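Side-chain contact in metallo-beta-lactamase (Pseudomonas stutzeri, PDB 4ZEJ), which probably hydrolyses the beta-lactam ring of antibiotics to give substituted beta-amino acids, using two bound zinc ions: residues A43-T48 against H60-N65. Sequence-based numbering, arbitrary orientation.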
loop_
_atom_site.group_PDB
_atom_site.type_symbol
_atom_site.label_atom_id
_atom_site.label_comp_id
_atom_site.label_asym_id
_atom_site.label_seq_id
_atom_site.Cartn_x
_atom_site.Cartn_y
_atom_site.Cartn_z
ATOM N N ALA A 43 2.603 6.426 15.327
ATOM C CA ALA A 43 1.930 6.300 14.030
ATOM C C ALA A 43 2.916 5.800 12.983
ATOM O O ALA A 43 4.104 6.111 13.031
ATOM C CB ALA A 43 1.348 7.635 13.580
ATOM N N PHE A 44 2.408 5.023 12.037
ATOM C CA PHE A 44 3.186 4.559 10.911
ATOM C C PHE A 44 2.317 4.643 9.661
ATOM O O PHE A 44 1.125 4.295 9.694
ATOM C CB PHE A 44 3.682 3.130 11.143
ATOM C CG PHE A 44 4.891 2.769 10.329
ATOM C CD1 PHE A 44 6.172 3.008 10.819
ATOM C CD2 PHE A 44 4.757 2.198 9.077
ATOM C CE1 PHE A 44 7.295 2.680 10.068
ATOM C CE2 PHE A 44 5.879 1.871 8.317
ATOM C CZ PHE A 44 7.145 2.111 8.819
ATOM N N ILE A 45 2.917 5.109 8.567
ATOM C CA ILE A 45 2.208 5.296 7.308
ATOM C C ILE A 45 2.424 4.074 6.408
ATOM O O ILE A 45 3.556 3.666 6.204
ATOM C CB ILE A 45 2.689 6.598 6.596
ATOM C CG1 ILE A 45 2.276 7.837 7.411
ATOM C CG2 ILE A 45 2.123 6.692 5.186
ATOM C CD1 ILE A 45 3.026 9.102 7.056
ATOM N N VAL A 46 1.342 3.501 5.872
ATOM C CA VAL A 46 1.419 2.429 4.879
ATOM C C VAL A 46 1.008 3.049 3.540
ATOM O O VAL A 46 -0.175 3.357 3.323
ATOM C CB VAL A 46 0.528 1.203 5.230
ATOM C CG1 VAL A 46 0.687 0.107 4.182
ATOM C CG2 VAL A 46 0.872 0.661 6.619
ATOM N N ASP A 47 2.008 3.235 2.679
ATOM C CA ASP A 47 1.928 3.938 1.394
ATOM C C ASP A 47 1.665 5.441 1.508
ATOM O O ASP A 47 0.841 5.890 2.288
ATOM C CB ASP A 47 0.938 3.265 0.448
ATOM C CG ASP A 47 1.441 1.926 -0.053
ATOM O OD1 ASP A 47 2.666 1.779 -0.261
ATOM O OD2 ASP A 47 0.608 1.037 -0.304
ATOM N N THR A 48 2.396 6.219 0.716
ATOM C CA THR A 48 2.253 7.651 0.752
ATOM C C THR A 48 1.039 8.070 -0.065
ATOM O O THR A 48 0.590 7.323 -0.951
ATOM C CB THR A 48 3.489 8.406 0.225
ATOM O OG1 THR A 48 3.574 8.314 -1.203
ATOM C CG2 THR A 48 4.768 7.888 0.860
ATOM N N HIS A 60 0.937 16.497 8.793
ATOM C CA HIS A 60 0.407 17.529 9.684
ATOM C C HIS A 60 -0.719 17.006 10.563
ATOM O O HIS A 60 -0.786 17.352 11.736
ATOM C CB HIS A 60 -0.075 18.748 8.889
ATOM C CG HIS A 60 1.032 19.609 8.386
ATOM N ND1 HIS A 60 0.865 20.946 8.097
ATOM C CD2 HIS A 60 2.343 19.341 8.178
ATOM C CE1 HIS A 60 2.020 21.456 7.711
ATOM N NE2 HIS A 60 2.928 20.499 7.744
ATOM N N TRP A 61 -1.599 16.180 9.996
ATOM C CA TRP A 61 -2.695 15.588 10.755
ATOM C C TRP A 61 -2.171 14.674 11.869
ATOM O O TRP A 61 -2.658 14.737 13.007
ATOM C CB TRP A 61 -3.660 14.836 9.825
ATOM C CG TRP A 61 -4.815 14.136 10.528
ATOM C CD1 TRP A 61 -6.039 14.661 10.821
ATOM C CD2 TRP A 61 -4.841 12.779 10.991
ATOM N NE1 TRP A 61 -6.822 13.723 11.448
ATOM C CE2 TRP A 61 -6.111 12.557 11.565
ATOM C CE3 TRP A 61 -3.905 11.737 10.999
ATOM C CZ2 TRP A 61 -6.473 11.330 12.138
ATOM C CZ3 TRP A 61 -4.264 10.513 11.569
ATOM C CH2 TRP A 61 -5.543 10.321 12.125
ATOM N N ILE A 62 -1.175 13.854 11.540
ATOM C CA ILE A 62 -0.569 12.924 12.496
ATOM C C ILE A 62 0.031 13.698 13.686
ATOM O O ILE A 62 -0.207 13.353 14.857
ATOM C CB ILE A 62 0.498 12.036 11.799
ATOM C CG1 ILE A 62 -0.189 11.052 10.847
ATOM C CG2 ILE A 62 1.325 11.244 12.807
ATOM C CD1 ILE A 62 0.741 10.336 9.895
ATOM N N ARG A 63 0.798 14.739 13.369
ATOM C CA ARG A 63 1.446 15.594 14.394
ATOM C C ARG A 63 0.452 16.424 15.207
ATOM O O ARG A 63 0.607 16.555 16.436
ATOM C CB ARG A 63 2.500 16.524 13.761
ATOM C CG ARG A 63 3.922 15.986 13.738
ATOM C CD ARG A 63 4.141 14.870 12.751
ATOM N NE ARG A 63 5.516 14.342 12.761
ATOM C CZ ARG A 63 6.528 14.721 11.970
ATOM N NH1 ARG A 63 6.403 15.690 11.068
ATOM N NH2 ARG A 63 7.707 14.121 12.093
ATOM N N LYS A 64 -0.544 16.999 14.532
ATOM C CA LYS A 64 -1.622 17.755 15.199
ATOM C C LYS A 64 -2.293 16.939 16.308
ATOM O O LYS A 64 -2.600 17.471 17.375
ATOM C CB LYS A 64 -2.696 18.191 14.197
ATOM C CG LYS A 64 -3.319 19.561 14.461
ATOM C CD LYS A 64 -3.715 20.249 13.150
ATOM C CE LYS A 64 -2.475 20.622 12.329
ATOM N NZ LYS A 64 -2.737 21.440 11.117
ATOM N N ASN A 65 -2.507 15.654 16.031
ATOM C CA ASN A 65 -3.141 14.716 16.969
ATOM C C ASN A 65 -2.199 14.065 17.992
ATOM O O ASN A 65 -2.613 13.164 18.736
ATOM C CB ASN A 65 -3.925 13.663 16.186
ATOM C CG ASN A 65 -5.188 14.237 15.591
ATOM O OD1 ASN A 65 -6.196 14.389 16.293
ATOM N ND2 ASN A 65 -5.132 14.621 14.324
#
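A small, buried apolar contact places Ile62, near the end of helix 52-64, against Ala43 and Ile45 on strand 42-46. Ile62 supplies both touching branches on the helix side. Its CG2 methyl, anti to the backbone N, meets Ala43 CB at 3.7 Å. Its other branch ends in CD1, which reaches Ile45 instead. There Ile62 CD1 lies 3.8 Å from Ile45 CG1, and Ile45 CD1 is equally near. The two isoleucine side chains cross at a slant. Ile45 gets there by its longer branch, with CG1 beside the backbone N (chi1 -67°) and CD1 extended beyond it. This is the first strand and the helix of a beta-alpha-beta crossover in the metallo-beta-lactamase fold. The crossover returns in strand 68-73, which lies parallel to 42-46 and whose backbone hydrogen-bonds with those of Ala43 and Ile45. Phe44, between them, points away from the helix and packs on Leu70 and Val73. Just past the helix, the side chain of Asn65 turns back to the last helical turn. Asn65 ND2 donates to Trp61 O at 2.8 Å, nearly straight at 162°. The same oxygen also accepts the backbone N-H of Asn65, so two donors grip it.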